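Local coordinates for putative signal recognition particle protein (Chaetomium thermophilum, PDB 5CK4) that binds GTP and GDP, probably as the Arf-like beta subunit of the signal recognition particle receptor at endoplasmic reticulum membranes, at residues T18-K32 / K159-A171. Numbering follows the deposited sequence.
With GDP (guanosine-5'-diphosphate), chain C.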
loop_
_atom_site.group_PDB
_atom_site.type_symbol
_atom_site.label_atom_id
_atom_site.label_comp_id
_atom_site.label_asym_id
_atom_site.label_seq_id
_atom_site.Cartn_x
_atom_site.Cartn_y
_atom_site.Cartn_z
ATOM N N THR A 18 -10.684 19.004 -0.949
ATOM C CA THR A 18 -9.359 19.362 -0.457
ATOM C C THR A 18 -8.251 18.774 -1.321
ATOM O O THR A 18 -8.490 18.365 -2.456
ATOM C CB THR A 18 -9.156 18.895 0.997
ATOM O OG1 THR A 18 -9.800 17.629 1.184
ATOM C CG2 THR A 18 -9.755 19.898 1.959
ATOM N N LEU A 19 -7.038 18.748 -0.774
ATOM C CA LEU A 19 -5.893 18.115 -1.422
ATOM C C LEU A 19 -6.184 16.636 -1.658
ATOM O O LEU A 19 -7.010 16.047 -0.959
ATOM C CB LEU A 19 -4.642 18.259 -0.547
ATOM C CG LEU A 19 -3.957 19.626 -0.466
ATOM C CD1 LEU A 19 -2.837 19.579 0.557
ATOM C CD2 LEU A 19 -3.416 20.042 -1.824
ATOM N N PRO A 20 -5.506 16.026 -2.641
ATOM C CA PRO A 20 -5.737 14.597 -2.885
ATOM C C PRO A 20 -5.196 13.731 -1.743
ATOM O O PRO A 20 -4.365 14.208 -0.965
ATOM C CB PRO A 20 -4.971 14.339 -4.184
ATOM C CG PRO A 20 -3.937 15.411 -4.234
ATOM C CD PRO A 20 -4.555 16.609 -3.603
ATOM N N SER A 21 -5.671 12.487 -1.654
ATOM C CA SER A 21 -5.343 11.576 -0.557
ATOM C C SER A 21 -4.428 10.410 -0.934
ATOM O O SER A 21 -4.479 9.877 -2.046
ATOM C CB SER A 21 -6.630 10.993 0.042
ATOM O OG SER A 21 -7.191 11.850 1.019
ATOM N N VAL A 22 -3.602 10.009 0.022
ATOM C CA VAL A 22 -2.818 8.785 -0.082
ATOM C C VAL A 22 -3.160 7.898 1.117
ATOM O O VAL A 22 -2.935 8.284 2.268
ATOM C CB VAL A 22 -1.308 9.108 -0.129
ATOM C CG1 VAL A 22 -0.464 7.838 -0.118
ATOM C CG2 VAL A 22 -0.989 9.988 -1.370
ATOM N N LEU A 23 -3.731 6.721 0.858
ATOM C CA LEU A 23 -4.036 5.786 1.943
ATOM C C LEU A 23 -2.782 5.103 2.463
ATOM O O LEU A 23 -2.016 4.501 1.707
ATOM C CB LEU A 23 -5.045 4.708 1.510
ATOM C CG LEU A 23 -6.532 5.074 1.515
ATOM C CD1 LEU A 23 -7.356 3.919 0.972
ATOM C CD2 LEU A 23 -7.004 5.457 2.917
ATOM N N LEU A 24 -2.593 5.179 3.770
ATOM C CA LEU A 24 -1.489 4.497 4.420
ATOM C C LEU A 24 -2.047 3.212 5.053
ATOM O O LEU A 24 -2.839 3.267 5.995
ATOM C CB LEU A 24 -0.867 5.431 5.463
ATOM C CG LEU A 24 0.302 4.868 6.283
ATOM C CD1 LEU A 24 1.415 4.402 5.365
ATOM C CD2 LEU A 24 0.807 5.911 7.284
ATOM N N ILE A 25 -1.646 2.066 4.510
ATOM C CA ILE A 25 -2.225 0.763 4.835
ATOM C C ILE A 25 -1.110 -0.162 5.329
ATOM O O ILE A 25 0.016 -0.064 4.860
ATOM C CB ILE A 25 -2.812 0.121 3.551
ATOM C CG1 ILE A 25 -3.963 0.957 2.999
ATOM C CG2 ILE A 25 -3.310 -1.299 3.792
ATOM C CD1 ILE A 25 -4.563 0.362 1.714
ATOM N N GLY A 26 -1.415 -1.065 6.258
ATOM C CA GLY A 26 -0.447 -2.082 6.648
ATOM C C GLY A 26 -0.788 -2.717 7.978
ATOM O O GLY A 26 -1.646 -2.211 8.704
ATOM N N PRO A 27 -0.114 -3.829 8.312
ATOM C CA PRO A 27 -0.414 -4.493 9.583
ATOM C C PRO A 27 0.010 -3.624 10.758
ATOM O O PRO A 27 0.864 -2.748 10.604
ATOM C CB PRO A 27 0.443 -5.760 9.534
ATOM C CG PRO A 27 1.577 -5.422 8.611
ATOM C CD PRO A 27 1.009 -4.463 7.594
ATOM N N SER A 28 -0.577 -3.867 11.921
ATOM C CA SER A 28 -0.176 -3.152 13.125
ATOM C C SER A 28 1.322 -3.335 13.397
ATOM O O SER A 28 1.879 -4.388 13.113
ATOM C CB SER A 28 -0.982 -3.652 14.317
ATOM O OG SER A 28 -2.365 -3.425 14.115
ATOM N N GLY A 29 1.958 -2.313 13.964
ATOM C CA GLY A 29 3.384 -2.361 14.262
ATOM C C GLY A 29 4.287 -2.008 13.093
ATOM O O GLY A 29 5.505 -1.987 13.225
ATOM N N ALA A 30 3.698 -1.743 11.935
ATOM C CA ALA A 30 4.496 -1.456 10.744
ATOM C C ALA A 30 5.214 -0.121 10.887
ATOM O O ALA A 30 6.287 0.067 10.314
ATOM C CB ALA A 30 3.631 -1.434 9.519
ATOM N N GLY A 31 4.598 0.797 11.637
ATOM C CA GLY A 31 5.122 2.146 11.798
ATOM C C GLY A 31 4.220 3.211 11.182
ATOM O O GLY A 31 4.672 4.305 10.858
ATOM N N LYS A 32 2.936 2.906 11.016
ATOM C CA LYS A 32 2.022 3.861 10.382
ATOM C C LYS A 32 1.863 5.149 11.202
ATOM O O LYS A 32 1.945 6.251 10.654
ATOM C CB LYS A 32 0.662 3.211 10.088
ATOM C CG LYS A 32 0.767 2.016 9.111
ATOM C CD LYS A 32 -0.592 1.477 8.686
ATOM C CE LYS A 32 -1.423 1.015 9.878
ATOM N NZ LYS A 32 -0.664 0.125 10.820
ATOM N N LYS A 159 -14.231 16.416 0.822
ATOM C CA LYS A 159 -14.019 15.239 -0.009
ATOM C C LYS A 159 -12.638 15.303 -0.650
ATOM O O LYS A 159 -12.247 16.336 -1.194
ATOM C CB LYS A 159 -15.103 15.128 -1.082
ATOM C CG LYS A 159 -16.513 14.955 -0.526
ATOM C CD LYS A 159 -16.662 13.636 0.221
ATOM C CE LYS A 159 -16.516 12.446 -0.722
ATOM N NZ LYS A 159 -16.587 11.137 -0.011
ATOM N N SER A 160 -11.901 14.199 -0.581
ATOM C CA SER A 160 -10.555 14.158 -1.134
ATOM C C SER A 160 -10.375 12.982 -2.092
ATOM O O SER A 160 -10.735 11.849 -1.777
ATOM C CB SER A 160 -9.517 14.081 -0.014
ATOM O OG SER A 160 -8.209 13.967 -0.547
ATOM N N LYS A 161 -9.810 13.260 -3.260
ATOM C CA LYS A 161 -9.587 12.231 -4.269
ATOM C C LYS A 161 -8.424 11.302 -3.890
ATOM O O LYS A 161 -7.316 11.759 -3.603
ATOM C CB LYS A 161 -9.340 12.888 -5.630
ATOM C CG LYS A 161 -9.159 11.922 -6.787
ATOM C CD LYS A 161 -9.412 12.632 -8.121
ATOM C CE LYS A 161 -9.057 11.751 -9.311
ATOM N NZ LYS A 161 -7.616 11.360 -9.289
ATOM N N LEU A 162 -8.690 9.998 -3.881
ATOM C CA LEU A 162 -7.654 9.002 -3.606
ATOM C C LEU A 162 -6.754 8.819 -4.828
ATOM O O LEU A 162 -7.232 8.457 -5.902
ATOM C CB LEU A 162 -8.297 7.670 -3.230
ATOM C CG LEU A 162 -7.316 6.540 -2.922
ATOM C CD1 LEU A 162 -6.447 6.899 -1.720
ATOM C CD2 LEU A 162 -8.074 5.242 -2.688
ATOM N N LYS A 163 -5.455 9.070 -4.678
ATOM C CA LYS A 163 -4.547 8.995 -5.826
ATOM C C LYS A 163 -3.402 7.993 -5.675
ATOM O O LYS A 163 -2.717 7.676 -6.653
ATOM C CB LYS A 163 -3.991 10.375 -6.177
ATOM C CG LYS A 163 -5.061 11.372 -6.614
ATOM C CD LYS A 163 -4.492 12.447 -7.524
ATOM C CE LYS A 163 -4.125 11.886 -8.895
ATOM N NZ LYS A 163 -3.969 12.964 -9.924
ATOM N N ALA A 164 -3.185 7.493 -4.465
ATOM C CA ALA A 164 -2.133 6.500 -4.257
ATOM C C ALA A 164 -2.294 5.753 -2.952
ATOM O O ALA A 164 -3.040 6.169 -2.070
ATOM C CB ALA A 164 -0.747 7.144 -4.324
ATOM N N VAL A 165 -1.560 4.654 -2.836
ATOM C CA VAL A 165 -1.559 3.840 -1.632
ATOM C C VAL A 165 -0.121 3.608 -1.203
ATOM O O VAL A 165 0.726 3.277 -2.023
ATOM C CB VAL A 165 -2.199 2.461 -1.916
ATOM C CG1 VAL A 165 -1.922 1.462 -0.759
ATOM C CG2 VAL A 165 -3.681 2.614 -2.156
ATOM N N ILE A 166 0.168 3.804 0.077
ATOM C CA ILE A 166 1.421 3.293 0.616
ATOM C C ILE A 166 1.100 2.078 1.484
ATOM O O ILE A 166 0.300 2.174 2.428
ATOM C CB ILE A 166 2.151 4.349 1.462
ATOM C CG1 ILE A 166 2.576 5.540 0.600
ATOM C CG2 ILE A 166 3.364 3.719 2.157
ATOM C CD1 ILE A 166 3.150 6.726 1.432
ATOM N N PHE A 167 1.674 0.926 1.144
ATOM C CA PHE A 167 1.517 -0.263 1.982
ATOM C C PHE A 167 2.791 -0.435 2.812
ATOM O O PHE A 167 3.842 -0.812 2.274
ATOM C CB PHE A 167 1.270 -1.506 1.129
ATOM C CG PHE A 167 0.988 -2.750 1.940
ATOM C CD1 PHE A 167 2.030 -3.544 2.416
ATOM C CD2 PHE A 167 -0.321 -3.104 2.257
ATOM C CE1 PHE A 167 1.763 -4.679 3.175
ATOM C CE2 PHE A 167 -0.590 -4.242 3.006
ATOM C CZ PHE A 167 0.447 -5.026 3.464
ATOM N N LEU A 168 2.696 -0.154 4.112
ATOM C CA LEU A 168 3.866 -0.168 4.995
ATOM C C LEU A 168 3.979 -1.507 5.713
ATOM O O LEU A 168 2.993 -2.033 6.202
ATOM C CB LEU A 168 3.755 0.941 6.030
ATOM C CG LEU A 168 4.974 1.411 6.842
ATOM C CD1 LEU A 168 5.971 2.160 5.958
ATOM C CD2 LEU A 168 4.506 2.315 7.963
ATOM N N LEU A 169 5.197 -2.041 5.779
ATOM C CA LEU A 169 5.469 -3.270 6.518
ATOM C C LEU A 169 6.775 -3.126 7.304
ATOM O O LEU A 169 7.620 -2.278 6.981
ATOM C CB LEU A 169 5.526 -4.494 5.579
ATOM C CG LEU A 169 6.581 -4.469 4.442
ATOM C CD1 LEU A 169 7.964 -4.983 4.924
ATOM C CD2 LEU A 169 6.097 -5.284 3.256
ATOM N N ASP A 170 6.928 -3.977 8.314
ATOM C CA ASP A 170 8.134 -4.041 9.130
ATOM C C ASP A 170 9.130 -4.986 8.455
ATOM O O ASP A 170 8.951 -6.201 8.485
ATOM C CB ASP A 170 7.746 -4.544 10.534
ATOM C CG ASP A 170 8.910 -4.571 11.502
ATOM O OD1 ASP A 170 10.077 -4.548 11.061
ATOM O OD2 ASP A 170 8.653 -4.630 12.723
ATOM N N ALA A 171 10.177 -4.434 7.836
ATOM C CA ALA A 171 11.133 -5.271 7.115
ATOM C C ALA A 171 11.968 -6.145 8.046
ATOM O O ALA A 171 12.568 -7.129 7.599
ATOM C CB ALA A 171 12.052 -4.430 6.192
HETATM P PB GDP C . 1.521 1.224 13.664
HETATM O O1B GDP C . 0.768 2.522 13.700
HETATM O O2B GDP C . 1.608 0.728 12.228
HETATM O O3B GDP C . 0.868 0.134 14.482
HETATM O O3A GDP C . 3.033 1.394 14.171
HETATM P PA GDP C . 3.612 2.494 15.204
HETATM O O1A GDP C . 3.674 3.844 14.563
HETATM O O2A GDP C . 2.872 2.494 16.518
HETATM O "O5'" GDP C . 5.071 1.862 15.319
HETATM C "C5'" GDP C . 5.244 0.579 15.900
HETATM C "C4'" GDP C . 6.607 0.561 16.573
HETATM O "O4'" GDP C . 7.628 0.559 15.573
HETATM C "C3'" GDP C . 6.842 1.797 17.431
HETATM O "O3'" GDP C . 7.617 1.383 18.557
HETATM C "C2'" GDP C . 7.705 2.692 16.561
HETATM O "O2'" GDP C . 8.573 3.535 17.314
HETATM C "C1'" GDP C . 8.510 1.667 15.794
HETATM N N9 GDP C . 9.000 2.184 14.499
HETATM C C8 GDP C . 8.303 2.851 13.556
HETATM N N7 GDP C . 9.102 3.134 12.489
HETATM C C5 GDP C . 10.311 2.616 12.751
HETATM C C6 GDP C . 11.610 2.565 12.064
HETATM O O6 GDP C . 11.733 3.076 10.926
HETATM N N1 GDP C . 12.617 1.921 12.684
HETATM C C2 GDP C . 12.489 1.364 13.908
HETATM N N2 GDP C . 13.554 0.747 14.477
HETATM N N3 GDP C . 11.326 1.383 14.601
HETATM C C4 GDP C . 10.236 1.993 14.075
HETATM O O HOH W 1 -8.799 16.034 -3.727
HETATM O O HOH W 2 6.046 -5.379 13.403
#
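Leu168 packs against the phosphate-binding loop: its CD2 lies 3.4 Å from Gly31 C, and its CG meets Ala30 CB. The leucine CG is anti to the backbone N (chi1 -164°), which lifts the branch from strand 159-170 to the loop. Lys32 slides past Leu168 in the opposite direction, its CG 3.9 Å from Leu168 CD2, and bends at chi3 and chi4 bring NZ to weak bonds with Gly26 O and Pro27 O. Its backbone N and, at 2.7 Å, its NZ both grip GDP O2B, while Gly29 N holds O3B. Next to this, Ile25 CG2 packs 3.8 Å from Phe167 CD2, the two side chains crossing at about a right angle, and Gly26 CA sits over one ring face.

Further back, strand 21-25 runs parallel to 159-170, and Leu168 N bonds to Ile25 O. A beta bulge between Ser21 and Val22 shifts the register by one. At this end Ser21 OG donates to Ser160 OG (2.8 Å). With an alanine in place of Ser21, Ser160 OG would probably be left without its hydroxyl partner. Strand 112-115 flanks 21-25 on its other edge.

In this P-loop GTPase fold, Asp170 OD1 accepts from the backbone N of Ala172, while OD2 forms a salt bridge to the nucleotide-binding Lys220. The chemistry thus divides the work: apolar contacts back the loop, while backbone amides and one lysine would offset the phosphate charge.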